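Long-range contacts in cytolethal distending toxin subunit A (Haemophilus ducreyi, PDB 1SR4), which forms, with CdtB and CdtC, a tripartite genotoxin in which it probably pairs with CdtC as a lectin-like subunit required to deliver CdtB into host cells: residues 161-166 with 191-196; 141-146 with 153-158; 82-87 with 174-179. One frame throughout, in Å; residues are numbered along the deposited sequence.

Contact 1. Residues 161-166 with 191-196; sequences RCVTYN and QTWYLA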
loop_
_atom_site.group_PDB
_atom_site.type_symbol
_atom_site.label_atom_id
_atom_site.label_comp_id
_atom_site.label_asym_id
_atom_site.label_seq_id
_atom_site.Cartn_x
_atom_site.Cartn_y
_atom_site.Cartn_z
ATOM N N ARG A 161 -15.965 -0.620 -20.233
ATOM C CA ARG A 161 -15.423 0.681 -20.630
ATOM C C ARG A 161 -14.765 1.366 -19.424
ATOM O O ARG A 161 -15.097 1.068 -18.286
ATOM C CB ARG A 161 -16.535 1.563 -21.204
ATOM C CG ARG A 161 -17.132 1.023 -22.512
ATOM C CD ARG A 161 -17.856 2.119 -23.300
ATOM N NE ARG A 161 -19.065 2.613 -22.638
ATOM C CZ ARG A 161 -19.782 3.642 -23.092
ATOM N NH1 ARG A 161 -19.405 4.270 -24.194
ATOM N NH2 ARG A 161 -20.871 4.043 -22.458
ATOM N N CYS A 162 -13.841 2.284 -19.683
ATOM C CA CYS A 162 -13.122 2.964 -18.619
ATOM C C CYS A 162 -13.585 4.382 -18.316
ATOM O O CYS A 162 -14.040 5.111 -19.200
ATOM C CB CYS A 162 -11.624 2.938 -18.948
ATOM S SG CYS A 162 -10.948 1.262 -18.709
ATOM N N VAL A 163 -13.461 4.758 -17.047
ATOM C CA VAL A 163 -13.855 6.083 -16.570
ATOM C C VAL A 163 -12.878 7.105 -17.154
ATOM O O VAL A 163 -11.676 7.079 -16.883
ATOM C CB VAL A 163 -13.845 6.113 -15.036
ATOM C CG1 VAL A 163 -14.301 7.479 -14.522
ATOM C CG2 VAL A 163 -14.754 4.994 -14.515
ATOM N N THR A 164 -13.427 8.012 -17.954
ATOM C CA THR A 164 -12.668 9.024 -18.685
ATOM C C THR A 164 -13.051 10.438 -18.266
ATOM O O THR A 164 -14.201 10.689 -17.902
ATOM C CB THR A 164 -12.974 8.852 -20.196
ATOM O OG1 THR A 164 -12.794 7.475 -20.547
ATOM C CG2 THR A 164 -12.084 9.742 -21.065
ATOM N N TYR A 165 -12.100 11.370 -18.337
ATOM C CA TYR A 165 -12.389 12.754 -17.969
ATOM C C TYR A 165 -11.451 13.698 -18.706
ATOM O O TYR A 165 -10.426 13.272 -19.229
ATOM C CB TYR A 165 -12.218 12.958 -16.455
ATOM C CG TYR A 165 -10.800 12.730 -15.986
ATOM C CD1 TYR A 165 -9.906 13.800 -15.837
ATOM C CD2 TYR A 165 -10.346 11.439 -15.722
ATOM C CE1 TYR A 165 -8.583 13.581 -15.433
ATOM C CE2 TYR A 165 -9.035 11.202 -15.320
ATOM C CZ TYR A 165 -8.155 12.267 -15.179
ATOM O OH TYR A 165 -6.848 12.003 -14.819
ATOM N N ASN A 166 -11.808 14.978 -18.740
ATOM C CA ASN A 166 -10.968 15.974 -19.385
ATOM C C ASN A 166 -10.165 16.715 -18.320
ATOM O O ASN A 166 -10.730 17.434 -17.512
ATOM C CB ASN A 166 -11.831 16.984 -20.151
ATOM C CG ASN A 166 -12.940 17.586 -19.286
ATOM O OD1 ASN A 166 -13.741 16.862 -18.671
ATOM N ND2 ASN A 166 -12.999 18.917 -19.242
ATOM N N GLN A 191 -7.494 8.846 -18.633
ATOM C CA GLN A 191 -8.174 7.763 -17.943
ATOM C C GLN A 191 -7.406 7.331 -16.704
ATOM O O GLN A 191 -7.707 6.283 -16.124
ATOM C CB GLN A 191 -8.377 6.553 -18.872
ATOM C CG GLN A 191 -9.240 6.837 -20.098
ATOM C CD GLN A 191 -9.481 5.593 -20.941
ATOM O OE1 GLN A 191 -8.585 4.756 -21.100
ATOM N NE2 GLN A 191 -10.688 5.471 -21.499
ATOM N N THR A 192 -6.416 8.118 -16.281
ATOM C CA THR A 192 -5.672 7.716 -15.087
ATOM C C THR A 192 -6.163 8.456 -13.851
ATOM O O THR A 192 -6.408 9.667 -13.875
ATOM C CB THR A 192 -4.128 7.916 -15.240
ATOM O OG1 THR A 192 -3.851 9.217 -15.732
ATOM C CG2 THR A 192 -3.551 6.920 -16.231
ATOM N N TRP A 193 -6.301 7.691 -12.772
ATOM C CA TRP A 193 -6.774 8.173 -11.481
ATOM C C TRP A 193 -5.815 7.773 -10.380
ATOM O O TRP A 193 -5.105 6.773 -10.520
ATOM C CB TRP A 193 -8.124 7.533 -11.165
ATOM C CG TRP A 193 -9.232 7.949 -12.086
ATOM C CD1 TRP A 193 -9.570 7.395 -13.300
ATOM C CD2 TRP A 193 -10.139 9.029 -11.864
ATOM N NE1 TRP A 193 -10.647 8.079 -13.842
ATOM C CE2 TRP A 193 -11.009 9.086 -12.977
ATOM C CE3 TRP A 193 -10.301 9.958 -10.825
ATOM C CZ2 TRP A 193 -12.032 10.044 -13.081
ATOM C CZ3 TRP A 193 -11.320 10.909 -10.930
ATOM C CH2 TRP A 193 -12.168 10.939 -12.052
ATOM N N TYR A 194 -5.786 8.542 -9.292
ATOM C CA TYR A 194 -4.941 8.173 -8.155
ATOM C C TYR A 194 -5.835 7.781 -6.985
ATOM O O TYR A 194 -6.906 8.372 -6.770
ATOM C CB TYR A 194 -4.046 9.333 -7.690
ATOM C CG TYR A 194 -3.409 10.159 -8.794
ATOM C CD1 TYR A 194 -2.664 9.560 -9.818
ATOM C CD2 TYR A 194 -3.527 11.554 -8.797
ATOM C CE1 TYR A 194 -2.038 10.355 -10.825
ATOM C CE2 TYR A 194 -2.921 12.343 -9.790
ATOM C CZ TYR A 194 -2.181 11.740 -10.793
ATOM O OH TYR A 194 -1.584 12.536 -11.753
ATOM N N LEU A 195 -5.395 6.779 -6.229
ATOM C CA LEU A 195 -6.112 6.336 -5.039
ATOM C C LEU A 195 -5.515 7.289 -4.005
ATOM O O LEU A 195 -4.355 7.145 -3.621
ATOM C CB LEU A 195 -5.764 4.863 -4.761
ATOM C CG LEU A 195 -6.220 3.975 -5.946
ATOM C CD1 LEU A 195 -5.702 2.560 -5.837
ATOM C CD2 LEU A 195 -7.732 3.992 -5.995
ATOM N N ALA A 196 -6.313 8.260 -3.562
ATOM C CA ALA A 196 -5.824 9.316 -2.673
ATOM C C ALA A 196 -6.500 9.436 -1.312
ATOM O O ALA A 196 -7.560 8.849 -1.078
ATOM C CB ALA A 196 -5.929 10.696 -3.439
HETATM O O HOH W 1 -10.043 5.065 -16.014
#
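Gln-191, Thr-192 and Trp-193 spell out the QxW signature of ricin-type beta-trefoil lectins, and here they illustrate how that signature ties one strand to another without a regular backbone pairing. The tight part is aromatic. Tyr-165 holds its CG in the crowded position between backbone N and carbonyl carbon (chi1 63°), which sends the ring out toward Trp-193. Its CD2 comes to 3.4 Å from Trp-193 CZ2, and its CE2 edge lies over the rim of one indole face. The two planes are inclined at 56°, neither stacked nor perpendicular. At the tip of the ring, Tyr-165 OH donates to Thr-192 O at 2.6 Å, within the carbonyl plane, and the same hydroxyl also meets the backbone N of Gln-66. Across the indole plane from the tyrosine, Val-163 CG1 reaches 3.7 Å from the same Trp-193 CZ2.

Gln-191 anchors the polar side. Its extended chain lets NE2 donate to Thr-164 OG1 at 3.1 Å, almost in the amide plane, and also to Val-180 O, while OE1 accepts from the N of Gly-183. Thr-164 OG1 itself donates to Cys-162 O and also pairs with Ser-179 OG, so a buried hydroxyl has several partners.

The looser side lies along the indole edge. There Trp-193 NE1 makes only a weak bond to Val-163 O, 3.4 Å long, and a water bridges the two backbones, donating to Val-163 O (2.7 Å) and to Gln-191 O (2.6 Å).

Strand 162-165 is flanked by strand 176-179, its sheet partner, and by strand 152-156, whose Ile-154 touches both Val-163 and Trp-193. Cys-162 is disulfide-bonded to Cys-181, and the indole also packs on Leu-63 of strand 62-65.

Contact 2. Residues 141-146 with 153-158; sequences EFELLP and VIKSVS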
loop_
_atom_site.group_PDB
_atom_site.type_symbol
_atom_site.label_atom_id
_atom_site.label_comp_id
_atom_site.label_asym_id
_atom_site.label_seq_id
_atom_site.Cartn_x
_atom_site.Cartn_y
_atom_site.Cartn_z
ATOM N N GLU A 141 -19.778 -2.674 -9.921
ATOM C CA GLU A 141 -18.488 -3.322 -9.726
ATOM C C GLU A 141 -17.487 -2.808 -10.742
ATOM O O GLU A 141 -17.809 -2.665 -11.925
ATOM C CB GLU A 141 -18.624 -4.840 -9.857
ATOM C CG GLU A 141 -19.363 -5.513 -8.699
ATOM C CD GLU A 141 -19.115 -7.014 -8.666
ATOM O OE1 GLU A 141 -18.111 -7.450 -8.069
ATOM O OE2 GLU A 141 -19.915 -7.758 -9.266
ATOM N N PHE A 142 -16.271 -2.532 -10.276
ATOM C CA PHE A 142 -15.218 -2.000 -11.126
ATOM C C PHE A 142 -13.896 -2.745 -10.961
ATOM O O PHE A 142 -13.557 -3.216 -9.877
ATOM C CB PHE A 142 -14.989 -0.510 -10.810
ATOM C CG PHE A 142 -16.187 0.360 -11.081
ATOM C CD1 PHE A 142 -16.336 1.000 -12.310
ATOM C CD2 PHE A 142 -17.186 0.502 -10.130
ATOM C CE1 PHE A 142 -17.462 1.767 -12.590
ATOM C CE2 PHE A 142 -18.321 1.266 -10.403
ATOM C CZ PHE A 142 -18.456 1.902 -11.645
ATOM N N GLU A 143 -13.169 -2.869 -12.060
ATOM C CA GLU A 143 -11.860 -3.500 -12.036
ATOM C C GLU A 143 -10.862 -2.354 -12.159
ATOM O O GLU A 143 -10.953 -1.549 -13.081
ATOM C CB GLU A 143 -11.676 -4.463 -13.223
ATOM C CG GLU A 143 -10.243 -5.018 -13.295
ATOM C CD GLU A 143 -10.048 -6.165 -14.295
ATOM O OE1 GLU A 143 -10.435 -6.025 -15.479
ATOM O OE2 GLU A 143 -9.479 -7.205 -13.884
ATOM N N LEU A 144 -9.926 -2.246 -11.229
ATOM C CA LEU A 144 -8.930 -1.185 -11.338
ATOM C C LEU A 144 -7.675 -1.826 -11.897
ATOM O O LEU A 144 -7.162 -2.798 -11.346
ATOM C CB LEU A 144 -8.656 -0.535 -9.977
ATOM C CG LEU A 144 -9.654 0.557 -9.565
ATOM C CD1 LEU A 144 -11.069 -0.014 -9.536
ATOM C CD2 LEU A 144 -9.265 1.122 -8.203
ATOM N N LEU A 145 -7.207 -1.283 -13.011
ATOM C CA LEU A 145 -6.037 -1.785 -13.705
ATOM C C LEU A 145 -4.831 -0.900 -13.384
ATOM O O LEU A 145 -4.802 0.278 -13.726
ATOM C CB LEU A 145 -6.305 -1.770 -15.213
ATOM C CG LEU A 145 -7.701 -2.194 -15.716
ATOM C CD1 LEU A 145 -7.844 -1.832 -17.195
ATOM C CD2 LEU A 145 -7.909 -3.680 -15.513
ATOM N N PRO A 146 -3.817 -1.460 -12.733
ATOM C CA PRO A 146 -2.639 -0.649 -12.405
ATOM C C PRO A 146 -1.862 -0.241 -13.647
ATOM O O PRO A 146 -1.852 -0.969 -14.640
ATOM C CB PRO A 146 -1.828 -1.575 -11.490
ATOM C CG PRO A 146 -2.117 -2.947 -12.074
ATOM C CD PRO A 146 -3.629 -2.874 -12.355
ATOM N N VAL A 153 -6.418 2.691 -13.777
ATOM C CA VAL A 153 -7.458 3.003 -14.745
ATOM C C VAL A 153 -8.670 2.267 -14.168
ATOM O O VAL A 153 -8.538 1.136 -13.678
ATOM C CB VAL A 153 -7.070 2.511 -16.159
ATOM C CG1 VAL A 153 -8.299 2.405 -17.068
ATOM C CG2 VAL A 153 -6.117 3.521 -16.763
ATOM N N ILE A 154 -9.831 2.917 -14.169
ATOM C CA ILE A 154 -11.039 2.324 -13.592
ATOM C C ILE A 154 -11.958 1.790 -14.688
ATOM O O ILE A 154 -12.510 2.552 -15.483
ATOM C CB ILE A 154 -11.790 3.358 -12.765
ATOM C CG1 ILE A 154 -10.846 3.956 -11.707
ATOM C CG2 ILE A 154 -12.995 2.713 -12.120
ATOM C CD1 ILE A 154 -11.446 5.125 -10.913
ATOM N N LYS A 155 -12.121 0.473 -14.714
ATOM C CA LYS A 155 -12.933 -0.162 -15.744
ATOM C C LYS A 155 -14.277 -0.683 -15.252
ATOM O O LYS A 155 -14.347 -1.477 -14.305
ATOM C CB LYS A 155 -12.131 -1.313 -16.363
ATOM C CG LYS A 155 -12.740 -1.928 -17.612
ATOM C CD LYS A 155 -11.811 -3.014 -18.136
ATOM C CE LYS A 155 -12.242 -3.521 -19.505
ATOM N NZ LYS A 155 -11.365 -4.656 -19.939
ATOM N N SER A 156 -15.346 -0.212 -15.886
ATOM C CA SER A 156 -16.685 -0.681 -15.552
ATOM C C SER A 156 -16.739 -2.139 -16.006
ATOM O O SER A 156 -16.458 -2.451 -17.171
ATOM C CB SER A 156 -17.748 0.119 -16.310
ATOM O OG SER A 156 -18.998 -0.566 -16.276
ATOM N N VAL A 157 -17.085 -3.043 -15.103
ATOM C CA VAL A 157 -17.159 -4.444 -15.494
ATOM C C VAL A 157 -18.405 -4.713 -16.340
ATOM O O VAL A 157 -18.358 -5.480 -17.305
ATOM C CB VAL A 157 -17.165 -5.365 -14.267
ATOM C CG1 VAL A 157 -17.399 -6.810 -14.704
ATOM C CG2 VAL A 157 -15.827 -5.237 -13.523
ATOM N N SER A 158 -19.519 -4.071 -16.002
ATOM C CA SER A 158 -20.740 -4.293 -16.767
ATOM C C SER A 158 -20.614 -3.741 -18.181
ATOM O O SER A 158 -21.121 -4.333 -19.130
ATOM C CB SER A 158 -21.941 -3.639 -16.075
ATOM O OG SER A 158 -21.782 -2.242 -16.089
HETATM O O HOH W 2 -19.501 -1.146 -13.588
#
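Strands 142-146 and 153-156 run antiparallel, their axes approaching to 4.7 Å and their directions at 152°, making one beta hairpin of the beta-trefoil. The pairing alternates strictly: Glu-143 with Lys-155 and Leu-145 with Val-153 are hydrogen-bonded pairs, whereas Phe-142 with Ser-156 and Leu-144 with Ile-154 are non-hydrogen-bonded ones. In the pair Glu-143/Lys-155 the N-H of Lys-155 donates to Glu-143 O at 2.8 Å and the reverse bond is nearly as short. Past the last pair, Val-157 N still reaches Glu-141 O, at a longer 3.3 Å.

The face carrying Phe-142, Leu-144, Ile-154 and Ser-156 is buried and, but for the serine, apolar. Ile-154 puts its two branches to separate use. CG2, anti to the backbone N, meets the Phe-142 ring obliquely at CD1 (3.8 Å), while CG1 runs alongside Leu-144, pointing the same way, with Leu-144 CG 4.2 Å from it. Leu-144 also packs on Leu-195 of strand 189-196 and on Leu-241 of the CdtB chain, so the hairpin contributes to that subunit interface.

The opposite face, with Glu-143, Leu-145, Val-153 and Lys-155, is partly exposed except at Val-153. The Lys-155 chain is fully extended and the acid of Glu-143 stands beside its aliphatic part; the charged ends, Glu-143 OE1 and Lys-155 NZ, remain 4.8 Å apart, so any attraction between them is probably long-range. Leu-145 and Val-153 pack on Ile-155 of the CdtC chain.

At the other end of the hairpin, Ser-156 OG accepts from the N of Gln-159 and bonds a water at 2.8 Å; that water donates to Glu-141 O and sits above the rim of one face of the Phe-142 ring.

Contact 3. Residues 82-87 with 174-179; sequences LWAYPN and STVTLS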
loop_
_atom_site.group_PDB
_atom_site.type_symbol
_atom_site.label_atom_id
_atom_site.label_comp_id
_atom_site.label_asym_id
_atom_site.label_seq_id
_atom_site.Cartn_x
_atom_site.Cartn_y
_atom_site.Cartn_z
ATOM N N LEU A 82 -22.353 11.743 -11.701
ATOM C CA LEU A 82 -21.188 12.051 -10.892
ATOM C C LEU A 82 -20.341 12.952 -11.772
ATOM O O LEU A 82 -20.415 12.872 -12.994
ATOM C CB LEU A 82 -20.405 10.767 -10.582
ATOM C CG LEU A 82 -20.553 10.103 -9.213
ATOM C CD1 LEU A 82 -21.982 10.168 -8.697
ATOM C CD2 LEU A 82 -20.036 8.683 -9.307
ATOM N N TRP A 83 -19.529 13.789 -11.141
ATOM C CA TRP A 83 -18.628 14.704 -11.822
ATOM C C TRP A 83 -17.298 14.643 -11.069
ATOM O O TRP A 83 -17.143 13.846 -10.150
ATOM C CB TRP A 83 -19.176 16.137 -11.723
ATOM C CG TRP A 83 -20.499 16.297 -12.411
ATOM C CD1 TRP A 83 -21.732 15.998 -11.913
ATOM C CD2 TRP A 83 -20.699 16.699 -13.771
ATOM N NE1 TRP A 83 -22.694 16.185 -12.888
ATOM C CE2 TRP A 83 -22.082 16.614 -14.035
ATOM C CE3 TRP A 83 -19.835 17.122 -14.794
ATOM C CZ2 TRP A 83 -22.631 16.934 -15.292
ATOM C CZ3 TRP A 83 -20.379 17.441 -16.043
ATOM C CH2 TRP A 83 -21.763 17.342 -16.278
ATOM N N ALA A 84 -16.342 15.471 -11.464
ATOM C CA ALA A 84 -15.072 15.529 -10.756
ATOM C C ALA A 84 -14.698 17.003 -10.535
ATOM O O ALA A 84 -14.497 17.761 -11.493
ATOM C CB ALA A 84 -13.997 14.820 -11.531
ATOM N N TYR A 85 -14.637 17.389 -9.260
ATOM C CA TYR A 85 -14.285 18.744 -8.839
ATOM C C TYR A 85 -13.089 18.679 -7.912
ATOM O O TYR A 85 -13.005 17.779 -7.075
ATOM C CB TYR A 85 -15.400 19.381 -7.990
ATOM C CG TYR A 85 -16.621 19.909 -8.700
ATOM C CD1 TYR A 85 -16.855 21.288 -8.783
ATOM C CD2 TYR A 85 -17.595 19.040 -9.199
ATOM C CE1 TYR A 85 -18.038 21.783 -9.335
ATOM C CE2 TYR A 85 -18.768 19.522 -9.751
ATOM C CZ TYR A 85 -18.985 20.892 -9.812
ATOM O OH TYR A 85 -20.165 21.352 -10.331
ATOM N N PRO A 86 -12.136 19.606 -8.060
ATOM C CA PRO A 86 -11.004 19.554 -7.138
ATOM C C PRO A 86 -11.517 20.097 -5.794
ATOM O O PRO A 86 -12.518 20.825 -5.732
ATOM C CB PRO A 86 -9.984 20.495 -7.781
ATOM C CG PRO A 86 -10.849 21.499 -8.501
ATOM C CD PRO A 86 -11.918 20.613 -9.120
ATOM N N ASN A 87 -10.838 19.742 -4.713
ATOM C CA ASN A 87 -11.230 20.231 -3.397
ATOM C C ASN A 87 -11.352 21.770 -3.377
ATOM O O ASN A 87 -12.296 22.336 -2.808
ATOM C CB ASN A 87 -10.184 19.843 -2.348
ATOM C CG ASN A 87 -10.394 20.595 -1.032
ATOM O OD1 ASN A 87 -11.371 20.343 -0.329
ATOM N ND2 ASN A 87 -9.495 21.541 -0.709
ATOM N N SER A 174 -14.397 18.511 -14.254
ATOM C CA SER A 174 -14.068 17.661 -15.377
ATOM C C SER A 174 -15.348 16.863 -15.580
ATOM O O SER A 174 -16.040 16.521 -14.613
ATOM C CB SER A 174 -12.912 16.716 -15.035
ATOM O OG SER A 174 -11.670 17.400 -15.104
ATOM N N THR A 175 -15.683 16.594 -16.834
ATOM C CA THR A 175 -16.871 15.812 -17.174
ATOM C C THR A 175 -16.418 14.366 -17.160
ATOM O O THR A 175 -15.389 14.031 -17.744
ATOM C CB THR A 175 -17.378 16.206 -18.576
ATOM O OG1 THR A 175 -17.606 17.622 -18.591
ATOM C CG2 THR A 175 -18.680 15.477 -18.933
ATOM N N VAL A 176 -17.182 13.512 -16.494
ATOM C CA VAL A 176 -16.825 12.102 -16.356
ATOM C C VAL A 176 -17.660 11.203 -17.267
ATOM O O VAL A 176 -18.882 11.194 -17.194
ATOM C CB VAL A 176 -17.001 11.664 -14.889
ATOM C CG1 VAL A 176 -16.571 10.216 -14.712
ATOM C CG2 VAL A 176 -16.177 12.595 -13.967
ATOM N N THR A 177 -16.991 10.434 -18.114
ATOM C CA THR A 177 -17.695 9.570 -19.046
ATOM C C THR A 177 -17.083 8.185 -19.037
ATOM O O THR A 177 -16.123 7.925 -18.308
ATOM C CB THR A 177 -17.585 10.123 -20.488
ATOM O OG1 THR A 177 -16.200 10.236 -20.846
ATOM C CG2 THR A 177 -18.218 11.516 -20.600
ATOM N N LEU A 178 -17.649 7.302 -19.855
ATOM C CA LEU A 178 -17.136 5.950 -20.013
ATOM C C LEU A 178 -16.786 5.795 -21.493
ATOM O O LEU A 178 -17.584 6.151 -22.361
ATOM C CB LEU A 178 -18.197 4.923 -19.632
ATOM C CG LEU A 178 -18.501 4.810 -18.142
ATOM C CD1 LEU A 178 -19.635 3.817 -17.914
ATOM C CD2 LEU A 178 -17.226 4.352 -17.423
ATOM N N SER A 179 -15.588 5.305 -21.790
ATOM C CA SER A 179 -15.207 5.100 -23.187
ATOM C C SER A 179 -14.194 3.967 -23.304
ATOM O O SER A 179 -13.775 3.388 -22.296
ATOM C CB SER A 179 -14.651 6.396 -23.810
ATOM O OG SER A 179 -13.500 6.840 -23.120
HETATM O O HOH W 3 -20.559 10.665 -15.049
HETATM O O HOH W 4 -19.852 14.043 -15.449
#
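Leu-82 O is gripped by two waters, one 2.8 Å and the other 3.0 Å away, both able to donate to it, although neither water has protons enough for every acceptor around it. Each passes the link on to Val-176: the nearer accepts from Val-176 N, and the farther donates to Val-176 O. Water thus stands between two backbones that here have parted too far to pair directly, in keeping with strand directions 119° apart.

Direct pairing is confined to a single antiparallel bridge, Ala-84 with Ser-174. Its two bonds are unequal: Ser-174 N donates to Ala-84 O at 2.9 Å, nearly straight and in the carbonyl plane, whereas the return bond from Ala-84 N to Ser-174 O is weak at 3.3 Å.

Side chains pack beside this bridge. Val-176 CG2, anti to its carbonyl carbon, presses on the backbone of Trp-83 and comes to 4.0 Å from Ala-84 CB. The Trp-83 indole lies alongside Thr-175, and its outer edge, at CZ3, meets Thr-175 OG1 at 3.8 Å. The nearer water rests 3.1 Å above the rim of one indole face, while Tyr-173 meets the same residue edge-to-face. Trp-83 falls in a region inferred to mediate binding to target cells.

Strand 82-86 is paired on its other side with strand 69-73. Strand 176-179 has strand 162-165 as its sheet neighbour, and Leu-128 of strand 127-131 touches both Leu-82 and Val-176.

How the contacts relate
Strand 162-165 is the common element that makes the three contacts one example. Contact 2 abuts contact 1, their centres about 10 Å apart: Val-163 N probably bonds Ile-154 O at 2.9 Å, and Arg-161 O probably bonds Ser-156 N. Contact 3 runs along the same strand, centres about 9 Å apart, and at its far end Asn-166 O and Ser-174 OG lie 2.6 Å from each other. Contacts 2 and 3 do not touch, their centres being about 16 Å and their nearest atoms about 4 Å apart. The series therefore runs from a hairpin facing CdtB and CdtC, through the QxW residues, to a segment overlapping the region inferred to mediate target-cell binding.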